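PDB 1CIW: protein (peanut lectin) from Arachis hypogaea, which is a D-galactose-specific legume lectin that binds carbohydrate as a homotetramer and carries calcium and manganese ions. Local coordinates for residues I32-L37 and F206-S211; N38-V43 and G210-R215. All coordinates share one frame; numbering follows the deposited sequence.

Contact 1: I32-L37 and F206-S211; sequences IQLTNL and FSASGS. With GAL (beta-D-galactopyranose), chain E; NDG (2-acetamido-2-deoxy-alpha-D-glucopyranose), chain B.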
ATOM      1  N   ILE A  32      19.465  12.141  -4.872  1.00 23.47           N
ATOM      2  CA  ILE A  32      20.525  11.478  -5.596  1.00 18.17           C
ATOM      3  C   ILE A  32      20.966  12.494  -6.636  1.00 22.60           C
ATOM      4  O   ILE A  32      20.129  13.132  -7.276  1.00 24.28           O
ATOM      5  CB  ILE A  32      19.991  10.207  -6.289  1.00 11.63           C
ATOM      6  CG1 ILE A  32      19.847   9.086  -5.277  1.00 10.98           C
ATOM      7  CG2 ILE A  32      20.913   9.751  -7.378  1.00 13.26           C
ATOM      8  CD1 ILE A  32      19.274   7.835  -5.870  1.00 14.37           C
ATOM      9  N   GLN A  33      22.262  12.762  -6.693  1.00 19.63           N
ATOM     10  CA  GLN A  33      22.815  13.668  -7.687  1.00 15.75           C
ATOM     11  C   GLN A  33      23.481  12.715  -8.659  1.00 17.65           C
ATOM     12  O   GLN A  33      24.393  11.981  -8.278  1.00 19.72           O
ATOM     13  CB  GLN A  33      23.844  14.589  -7.068  1.00 12.43           C
ATOM     14  CG  GLN A  33      24.391  15.595  -8.045  1.00 22.95           C
ATOM     15  CD  GLN A  33      25.253  16.636  -7.370  1.00 32.48           C
ATOM     16  OE1 GLN A  33      26.307  17.023  -7.876  1.00 36.71           O
ATOM     17  NE2 GLN A  33      24.823  17.083  -6.202  1.00 36.91           N
ATOM     18  N   LEU A  34      22.999  12.700  -9.896  1.00 18.66           N
ATOM     19  CA  LEU A  34      23.498  11.787 -10.906  1.00 17.84           C
ATOM     20  C   LEU A  34      24.876  12.031 -11.518  1.00 23.40           C
ATOM     21  O   LEU A  34      25.610  11.078 -11.801  1.00 25.55           O
ATOM     22  CB  LEU A  34      22.431  11.610 -11.992  1.00 14.27           C
ATOM     23  CG  LEU A  34      21.115  10.979 -11.518  1.00 11.13           C
ATOM     24  CD1 LEU A  34      20.087  10.989 -12.614  1.00  9.62           C
ATOM     25  CD2 LEU A  34      21.360   9.570 -11.057  1.00  2.37           C
ATOM     26  N   THR A  35      25.242  13.285 -11.731  1.00 13.95           N
ATOM     27  CA  THR A  35      26.537  13.556 -12.324  1.00 13.17           C
ATOM     28  C   THR A  35      27.499  14.353 -11.461  1.00 14.06           C
ATOM     29  O   THR A  35      27.088  15.078 -10.555  1.00 15.55           O
ATOM     30  CB  THR A  35      26.390  14.251 -13.673  1.00 12.94           C
ATOM     31  OG1 THR A  35      25.505  15.368 -13.556  1.00 18.27           O
ATOM     32  CG2 THR A  35      25.812  13.302 -14.666  1.00 12.81           C
ATOM     33  N   ASN A  36      28.788  14.198 -11.746  1.00 14.01           N
ATOM     34  CA  ASN A  36      29.825  14.924 -11.037  1.00 16.24           C
ATOM     35  C   ASN A  36      30.106  16.223 -11.788  1.00 16.99           C
ATOM     36  O   ASN A  36      30.585  16.195 -12.918  1.00 21.38           O
ATOM     37  CB  ASN A  36      31.098  14.095 -10.969  1.00 29.05           C
ATOM     38  CG  ASN A  36      32.115  14.671 -10.008  1.00 37.90           C
ATOM     39  OD1 ASN A  36      32.302  15.885  -9.930  1.00 42.12           O
ATOM     40  ND2 ASN A  36      32.776  13.805  -9.264  1.00 46.33           N
ATOM     41  N   LEU A  37      29.861  17.349 -11.129  1.00 24.54           N
ATOM     42  CA  LEU A  37      30.059  18.671 -11.711  1.00 25.99           C
ATOM     43  C   LEU A  37      31.501  19.019 -12.095  1.00 29.05           C
ATOM     44  O   LEU A  37      31.726  19.933 -12.877  1.00 30.40           O
ATOM     45  CB  LEU A  37      29.497  19.735 -10.765  1.00 20.46           C
ATOM     46  CG  LEU A  37      27.999  20.051 -10.793  1.00 17.64           C
ATOM     47  CD1 LEU A  37      27.156  18.860 -11.232  1.00 23.69           C
ATOM     48  CD2 LEU A  37      27.584  20.531  -9.428  1.00 12.55           C
ATOM     49  N   PHE A 206      17.303   5.438 -13.597  1.00  7.85           N
ATOM     50  CA  PHE A 206      17.527   6.756 -14.171  1.00  8.53           C
ATOM     51  C   PHE A 206      18.982   6.896 -14.577  1.00 13.16           C
ATOM     52  O   PHE A 206      19.861   6.225 -14.029  1.00 16.56           O
ATOM     53  CB  PHE A 206      17.207   7.840 -13.147  1.00 14.29           C
ATOM     54  CG  PHE A 206      15.811   7.787 -12.624  1.00 21.22           C
ATOM     55  CD1 PHE A 206      14.766   8.327 -13.360  1.00 19.33           C
ATOM     56  CD2 PHE A 206      15.534   7.158 -11.412  1.00 17.96           C
ATOM     57  CE1 PHE A 206      13.465   8.246 -12.902  1.00 20.09           C
ATOM     58  CE2 PHE A 206      14.231   7.069 -10.943  1.00 17.65           C
ATOM     59  CZ  PHE A 206      13.193   7.613 -11.687  1.00 20.36           C
ATOM     60  N   SER A 207      19.241   7.785 -15.526  1.00 28.66           N
ATOM     61  CA  SER A 207      20.600   8.051 -15.997  1.00 25.86           C
ATOM     62  C   SER A 207      20.696   9.509 -16.454  1.00 24.34           C
ATOM     63  O   SER A 207      19.713  10.082 -16.944  1.00 27.69           O
ATOM     64  CB  SER A 207      20.947   7.117 -17.156  1.00 16.94           C
ATOM     65  OG  SER A 207      22.229   7.413 -17.691  1.00 19.80           O
ATOM     66  N   ALA A 208      21.846  10.125 -16.231  1.00 14.34           N
ATOM     67  CA  ALA A 208      22.077  11.504 -16.645  1.00 16.50           C
ATOM     68  C   ALA A 208      23.540  11.640 -17.030  1.00 16.90           C
ATOM     69  O   ALA A 208      24.364  10.812 -16.641  1.00 19.77           O
ATOM     70  CB  ALA A 208      21.731  12.475 -15.524  1.00 19.19           C
ATOM     71  N   SER A 209      23.878  12.698 -17.755  1.00 19.08           N
ATOM     72  CA  SER A 209      25.254  12.902 -18.176  1.00 15.98           C
ATOM     73  C   SER A 209      25.546  14.336 -18.552  1.00 17.37           C
ATOM     74  O   SER A 209      24.638  15.161 -18.682  1.00 18.30           O
ATOM     75  CB  SER A 209      25.553  12.013 -19.376  1.00 34.73           C
ATOM     76  OG  SER A 209      24.620  12.273 -20.418  1.00 31.03           O
ATOM     77  N   GLY A 210      26.831  14.607 -18.769  1.00 23.41           N
ATOM     78  CA  GLY A 210      27.283  15.930 -19.154  1.00 20.79           C
ATOM     79  C   GLY A 210      28.489  15.781 -20.067  1.00 22.09           C
ATOM     80  O   GLY A 210      28.887  14.656 -20.383  1.00 19.03           O
ATOM     81  N   SER A 211      29.073  16.886 -20.495  1.00 12.59           N
ATOM     82  CA  SER A 211      30.229  16.815 -21.374  1.00 15.22           C
ATOM     83  C   SER A 211      31.336  17.630 -20.750  1.00 18.30           C
ATOM     84  O   SER A 211      31.473  17.677 -19.546  1.00 18.09           O
ATOM     85  CB  SER A 211      29.868  17.334 -22.765  1.00 27.15           C
ATOM     86  OG  SER A 211      29.460  18.689 -22.708  1.00 30.78           O
TER
HETATM   87  C1  GAL E   2      28.967  19.264 -26.267  1.00 24.70           C
HETATM   88  C2  GAL E   2      28.202  17.983 -26.112  1.00 24.80           C
HETATM   89  C3  GAL E   2      26.723  18.214 -25.951  1.00 24.30           C
HETATM   90  C4  GAL E   2      26.479  19.189 -24.760  1.00 24.64           C
HETATM   91  C5  GAL E   2      27.228  20.469 -25.107  1.00 24.00           C
HETATM   92  C6  GAL E   2      27.043  21.576 -24.134  1.00 24.19           C
HETATM   93  O2  GAL E   2      28.358  17.217 -27.272  1.00 24.51           O
HETATM   94  O3  GAL E   2      26.052  17.003 -25.797  1.00 23.89           O
HETATM   95  O4  GAL E   2      26.867  18.673 -23.499  1.00 24.34           O
HETATM   96  O5  GAL E   2      28.606  20.122 -25.189  1.00 23.96           O
HETATM   97  O6  GAL E   2      27.699  22.770 -24.592  1.00 24.44           O
HETATM   98  C1  NDG B   1      33.246  22.019 -27.471  1.00133.57           C
HETATM   99  C2  NDG B   1      32.719  21.703 -25.813  1.00132.63           C
HETATM  100  C3  NDG B   1      32.111  20.499 -25.522  1.00133.16           C
HETATM  101  C4  NDG B   1      31.175  20.117 -26.598  1.00133.04           C
HETATM  102  C5  NDG B   1      31.864  19.790 -27.959  1.00133.11           C
HETATM  103  C6  NDG B   1      30.951  19.688 -29.152  1.00132.64           C
HETATM  104  C7  NDG B   1      34.481  23.021 -24.682  1.00133.00           C
HETATM  105  C8  NDG B   1      35.619  23.270 -23.680  1.00132.70           C
HETATM  106  O5  NDG B   1      32.734  20.841 -28.421  1.00133.18           O
HETATM  107  O3  NDG B   1      31.462  20.537 -24.243  1.00132.65           O
HETATM  108  O4  NDG B   1      30.361  18.996 -26.314  1.00133.49           O
HETATM  109  O6  NDG B   1      30.206  20.885 -29.198  1.00133.21           O
HETATM  110  O7  NDG B   1      34.438  23.839 -25.627  1.00132.76           O
HETATM  111  N2  NDG B   1      33.902  21.855 -24.811  1.00132.80           N
HETATM  112  O1  NDG B   1      34.527  21.211 -27.026  1.00133.21           O
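In the interior of the legume-lectin jelly roll, a sandwich of two antiparallel sheets, L34 and T35 come down around A208 on residues 206-209 at the end of strand 201-209. Residues 32-33 belong to one sheet and strand 201-209 is an inner strand of the other, so the two segments meet across the sandwich, through side chains and with no hydrogen bond between them. L34 lies just past its strand with CA 5.9 Å from CA of A208. Its CG is set opposite its own carbonyl carbon (chi1 -63°) and CD1 continues the chain outward (chi2 174°), which brings that branch over the small methyl of A208, L34 CD1 to A208 CB 3.7 Å. L34 CB comes equally near that methyl, and CD1 also reaches back to F206 CB at 4.3 Å. The F206 ring turns from 32-37 and meets the rings of W223 and F69 edge-to-face. T35 splits its two branches between different tasks: the methyl faces strand 201-209, while OG1 is hydrogen-bonded to ND1 of H218 on strand 216-229, a neighbour of strand 32-33. S207 and S209 have their CB atoms directed away from 32-37, and their hydroxyls are hydrogen-bonded to the backbone oxygens of L106 and G103, so both hydroxyls are satisfied by main-chain oxygens and not by 32-37. Beyond the strand the chain runs on to the sugar, where S211 OG donates to O5 of galactose at 3.0 Å. The cross-sandwich contact itself closes on the T35 methyl, which rests on the main chain: CG2 is 3.5 Å from A208 O and 3.6 Å from S209 CA.

Contact 2: N38-V43 and G210-R215; sequences NKVNSV and GSLGGR. With NDG (2-acetamido-2-deoxy-alpha-D-glucopyranose), chain B; GAL (beta-D-galactopyranose), chain E.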
ATOM      1  N   ASN A  38      32.473  18.302 -11.529  1.00 34.26           N
ATOM      2  CA  ASN A  38      33.911  18.518 -11.806  1.00 37.08           C
ATOM      3  C   ASN A  38      34.555  17.520 -12.756  1.00 37.23           C
ATOM      4  O   ASN A  38      35.758  17.565 -12.976  1.00 43.79           O
ATOM      5  CB  ASN A  38      34.719  18.438 -10.523  1.00 46.97           C
ATOM      6  CG  ASN A  38      34.341  19.490  -9.532  1.00 53.49           C
ATOM      7  OD1 ASN A  38      34.439  20.632  -9.827  1.00 57.47           O
ATOM      8  ND2 ASN A  38      33.923  19.099  -8.349  1.00 55.87           N
ATOM      9  N   LYS A  39      33.770  16.613 -13.319  1.00 19.93           N
ATOM     10  CA  LYS A  39      34.304  15.606 -14.213  1.00 12.39           C
ATOM     11  C   LYS A  39      33.892  15.855 -15.633  1.00 17.21           C
ATOM     12  O   LYS A  39      32.751  16.206 -15.913  1.00 23.42           O
ATOM     13  CB  LYS A  39      33.818  14.208 -13.824  1.00 15.92           C
ATOM     14  CG  LYS A  39      34.836  13.346 -13.110  1.00 29.36           C
ATOM     15  CD  LYS A  39      34.314  11.931 -12.909  1.00 35.45           C
ATOM     16  CE  LYS A  39      34.519  11.026 -14.121  1.00 48.02           C
ATOM     17  NZ  LYS A  39      34.012   9.639 -13.854  1.00 54.52           N
ATOM     18  N   VAL A  40      34.835  15.651 -16.536  1.00 33.11           N
ATOM     19  CA  VAL A  40      34.546  15.771 -17.940  1.00 32.05           C
ATOM     20  C   VAL A  40      33.701  14.525 -18.242  1.00 35.45           C
ATOM     21  O   VAL A  40      33.667  13.600 -17.449  1.00 39.95           O
ATOM     22  CB  VAL A  40      35.846  15.778 -18.768  1.00 18.80           C
ATOM     23  CG1 VAL A  40      35.538  15.881 -20.255  1.00 15.75           C
ATOM     24  CG2 VAL A  40      36.729  16.942 -18.327  1.00 21.25           C
ATOM     25  N   ASN A  41      32.910  14.581 -19.305  1.00 24.02           N
ATOM     26  CA  ASN A  41      32.041  13.485 -19.732  1.00 14.31           C
ATOM     27  C   ASN A  41      31.457  12.607 -18.632  1.00 12.06           C
ATOM     28  O   ASN A  41      31.331  11.396 -18.778  1.00 11.62           O
ATOM     29  CB  ASN A  41      32.748  12.642 -20.787  1.00 22.22           C
ATOM     30  CG  ASN A  41      33.096  13.437 -22.029  1.00 24.46           C
ATOM     31  OD1 ASN A  41      33.998  13.073 -22.774  1.00 33.95           O
ATOM     32  ND2 ASN A  41      32.389  14.528 -22.260  1.00 27.13           N
ATOM     33  N   SER A  42      31.003  13.260 -17.567  1.00 14.67           N
ATOM     34  CA  SER A  42      30.431  12.599 -16.405  1.00 14.53           C
ATOM     35  C   SER A  42      29.164  11.808 -16.728  1.00 15.64           C
ATOM     36  O   SER A  42      28.333  12.244 -17.531  1.00 20.18           O
ATOM     37  CB  SER A  42      30.114  13.651 -15.355  1.00 13.78           C
ATOM     38  OG  SER A  42      29.648  13.054 -14.171  1.00 17.43           O
ATOM     39  N   VAL A  43      29.013  10.639 -16.111  1.00 26.30           N
ATOM     40  CA  VAL A  43      27.839   9.786 -16.320  1.00 25.79           C
ATOM     41  C   VAL A  43      27.484   9.113 -15.000  1.00 25.30           C
ATOM     42  O   VAL A  43      28.355   8.578 -14.328  1.00 25.78           O
ATOM     43  CB  VAL A  43      28.077   8.700 -17.401  1.00 13.40           C
ATOM     44  CG1 VAL A  43      26.874   7.779 -17.489  1.00  6.66           C
ATOM     45  CG2 VAL A  43      28.287   9.343 -18.754  1.00 13.27           C
ATOM     46  N   GLY A 210      26.831  14.607 -18.769  1.00 23.41           N
ATOM     47  CA  GLY A 210      27.283  15.930 -19.154  1.00 20.79           C
ATOM     48  C   GLY A 210      28.489  15.781 -20.067  1.00 22.09           C
ATOM     49  O   GLY A 210      28.887  14.656 -20.383  1.00 19.03           O
ATOM     50  N   SER A 211      29.073  16.886 -20.495  1.00 12.59           N
ATOM     51  CA  SER A 211      30.229  16.815 -21.374  1.00 15.22           C
ATOM     52  C   SER A 211      31.336  17.630 -20.750  1.00 18.30           C
ATOM     53  O   SER A 211      31.473  17.677 -19.546  1.00 18.09           O
ATOM     54  CB  SER A 211      29.868  17.334 -22.765  1.00 27.15           C
ATOM     55  OG  SER A 211      29.460  18.689 -22.708  1.00 30.78           O
ATOM     56  N   LEU A 212      32.170  18.271 -21.577  1.00 22.28           N
ATOM     57  CA  LEU A 212      33.251  19.072 -21.047  1.00 20.53           C
ATOM     58  C   LEU A 212      32.696  20.450 -20.727  1.00 21.15           C
ATOM     59  O   LEU A 212      32.912  20.973 -19.644  1.00 23.04           O
ATOM     60  CB  LEU A 212      34.374  19.181 -22.085  1.00 22.09           C
ATOM     61  CG  LEU A 212      35.781  19.628 -21.660  1.00 21.30           C
ATOM     62  CD1 LEU A 212      36.738  19.465 -22.827  1.00 24.26           C
ATOM     63  CD2 LEU A 212      35.788  21.052 -21.174  1.00 21.18           C
ATOM     64  N   GLY A 213      31.969  21.023 -21.682  1.00 27.57           N
ATOM     65  CA  GLY A 213      31.394  22.346 -21.517  1.00 26.47           C
ATOM     66  C   GLY A 213      29.978  22.356 -20.985  1.00 24.21           C
ATOM     67  O   GLY A 213      29.508  23.367 -20.477  1.00 23.39           O
ATOM     68  N   GLY A 214      29.273  21.248 -21.146  1.00 20.01           N
ATOM     69  CA  GLY A 214      27.914  21.161 -20.654  1.00 12.41           C
ATOM     70  C   GLY A 214      27.817  20.379 -19.361  1.00 14.58           C
ATOM     71  O   GLY A 214      28.121  19.195 -19.329  1.00 12.81           O
ATOM     72  N   ARG A 215      27.427  21.055 -18.291  1.00 22.55           N
ATOM     73  CA  ARG A 215      27.277  20.430 -16.984  1.00 23.80           C
ATOM     74  C   ARG A 215      26.183  21.161 -16.222  1.00 26.40           C
ATOM     75  O   ARG A 215      25.988  22.363 -16.398  1.00 24.30           O
ATOM     76  CB  ARG A 215      28.582  20.513 -16.182  1.00 22.30           C
ATOM     77  CG  ARG A 215      29.784  19.936 -16.885  1.00 19.74           C
ATOM     78  CD  ARG A 215      31.022  19.991 -16.053  1.00 16.15           C
ATOM     79  NE  ARG A 215      32.209  19.908 -16.901  1.00 21.59           N
ATOM     80  CZ  ARG A 215      33.454  20.034 -16.460  1.00 23.38           C
ATOM     81  NH1 ARG A 215      33.682  20.234 -15.169  1.00 23.39           N
ATOM     82  NH2 ARG A 215      34.474  20.020 -17.310  1.00 23.81           N
TER
HETATM   83  C1  NDG B   1      33.246  22.019 -27.471  1.00133.57           C
HETATM   84  C2  NDG B   1      32.719  21.703 -25.813  1.00132.63           C
HETATM   85  C3  NDG B   1      32.111  20.499 -25.522  1.00133.16           C
HETATM   86  C4  NDG B   1      31.175  20.117 -26.598  1.00133.04           C
HETATM   87  C5  NDG B   1      31.864  19.790 -27.959  1.00133.11           C
HETATM   88  C6  NDG B   1      30.951  19.688 -29.152  1.00132.64           C
HETATM   89  C7  NDG B   1      34.481  23.021 -24.682  1.00133.00           C
HETATM   90  C8  NDG B   1      35.619  23.270 -23.680  1.00132.70           C
HETATM   91  O5  NDG B   1      32.734  20.841 -28.421  1.00133.18           O
HETATM   92  O3  NDG B   1      31.462  20.537 -24.243  1.00132.65           O
HETATM   93  O4  NDG B   1      30.361  18.996 -26.314  1.00133.49           O
HETATM   94  O6  NDG B   1      30.206  20.885 -29.198  1.00133.21           O
HETATM   95  O7  NDG B   1      34.438  23.839 -25.627  1.00132.76           O
HETATM   96  N2  NDG B   1      33.902  21.855 -24.811  1.00132.80           N
HETATM   97  O1  NDG B   1      34.527  21.211 -27.026  1.00133.21           O
HETATM   98  C1  GAL E   2      28.967  19.264 -26.267  1.00 24.70           C
HETATM   99  C2  GAL E   2      28.202  17.983 -26.112  1.00 24.80           C
HETATM  100  C3  GAL E   2      26.723  18.214 -25.951  1.00 24.30           C
HETATM  101  C4  GAL E   2      26.479  19.189 -24.760  1.00 24.64           C
HETATM  102  C5  GAL E   2      27.228  20.469 -25.107  1.00 24.00           C
HETATM  103  C6  GAL E   2      27.043  21.576 -24.134  1.00 24.19           C
HETATM  104  O2  GAL E   2      28.358  17.217 -27.272  1.00 24.51           O
HETATM  105  O3  GAL E   2      26.052  17.003 -25.797  1.00 23.89           O
HETATM  106  O4  GAL E   2      26.867  18.673 -23.499  1.00 24.34           O
HETATM  107  O5  GAL E   2      28.606  20.122 -25.189  1.00 23.96           O
HETATM  108  O6  GAL E   2      27.699  22.770 -24.592  1.00 24.44           O
HETATM  109  O   HOH W   1      36.336  20.685 -13.620  1.00 41.38           O
HETATM  110  O   HOH W   2      30.610  16.203 -17.454  1.00 22.73           O
HETATM  111  O   HOH W   3      32.923  16.261 -24.167  1.00 52.69           O
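The carbonyl oxygen of S211 is gripped by water 2, which donates at 2.7 Å, and by a weak bond from N41 N of the 38-43 loop (3.4 Å, N-H...O angle 130°). Residues 210-215 form loop D of the legume-lectin combining site, and 38-43 is the turn leading into strand 43-53 that lies beside it. Water 2 also donates to K39 O and accepts from S42 N, so one solvent molecule ties three main-chain groups together. A second, straighter direct bond runs from G210 N to S42 O at 3.1 Å (150°). N41 CG is turned opposite its carbonyl carbon (chi1 -61°), which brings ND2 beside S211 CA, where it donates to water 3. V40 and L212 lie side by side, pointing the same way, with CG1 of V40 against CB of L212. R215, extended from CG to NE, crosses V40 obliquely, with NH2 against CG2. Its NH2 donates to a lone pair of L212 O at 3.0 Å, in that carbonyl's plane, although the oxygen is tilted out of the guanidinium plane; NE adds a weak bond to the same oxygen. K39 O lies over one face of the guanidinium. At its edge, water 1 accepts from NH1 and donates to N38 O, while L37 O takes a further bond from NH1; together these restrict the rotation of the group. Inside the loop an ST motif, G214 N to S211 OG, and a backbone bond, S211 N to G214 O, shape the turn. That turn meets the 2-acetamido-2-deoxyglucose with one side chain and one backbone N-H: L212 CD2 rests on the sugar's acetamide methyl C8, and G213 N donates to its O3 at 2.7 Å.

Contact 1 is fully buried, whereas contact 2 is only partly so; both reach the sugars through S211, which they share along with G210, but contact 2 adds L212, G213 and G214. Their centres lie about 8 Å apart. Both join the chain between strands 32-33 and 43-53 to the chain around the end of strand 201-209. Inside the sandwich the chemistry is methyl against methyl and methyl against backbone; at the loops it becomes backbone bonds, waters and a guanidinium. S42 OG, itself hydrogen-bonded to D23, also probably bonds N36 N and so joins the two contacts. The carbohydrate-binding loop thus continues directly from a strand packed in the core.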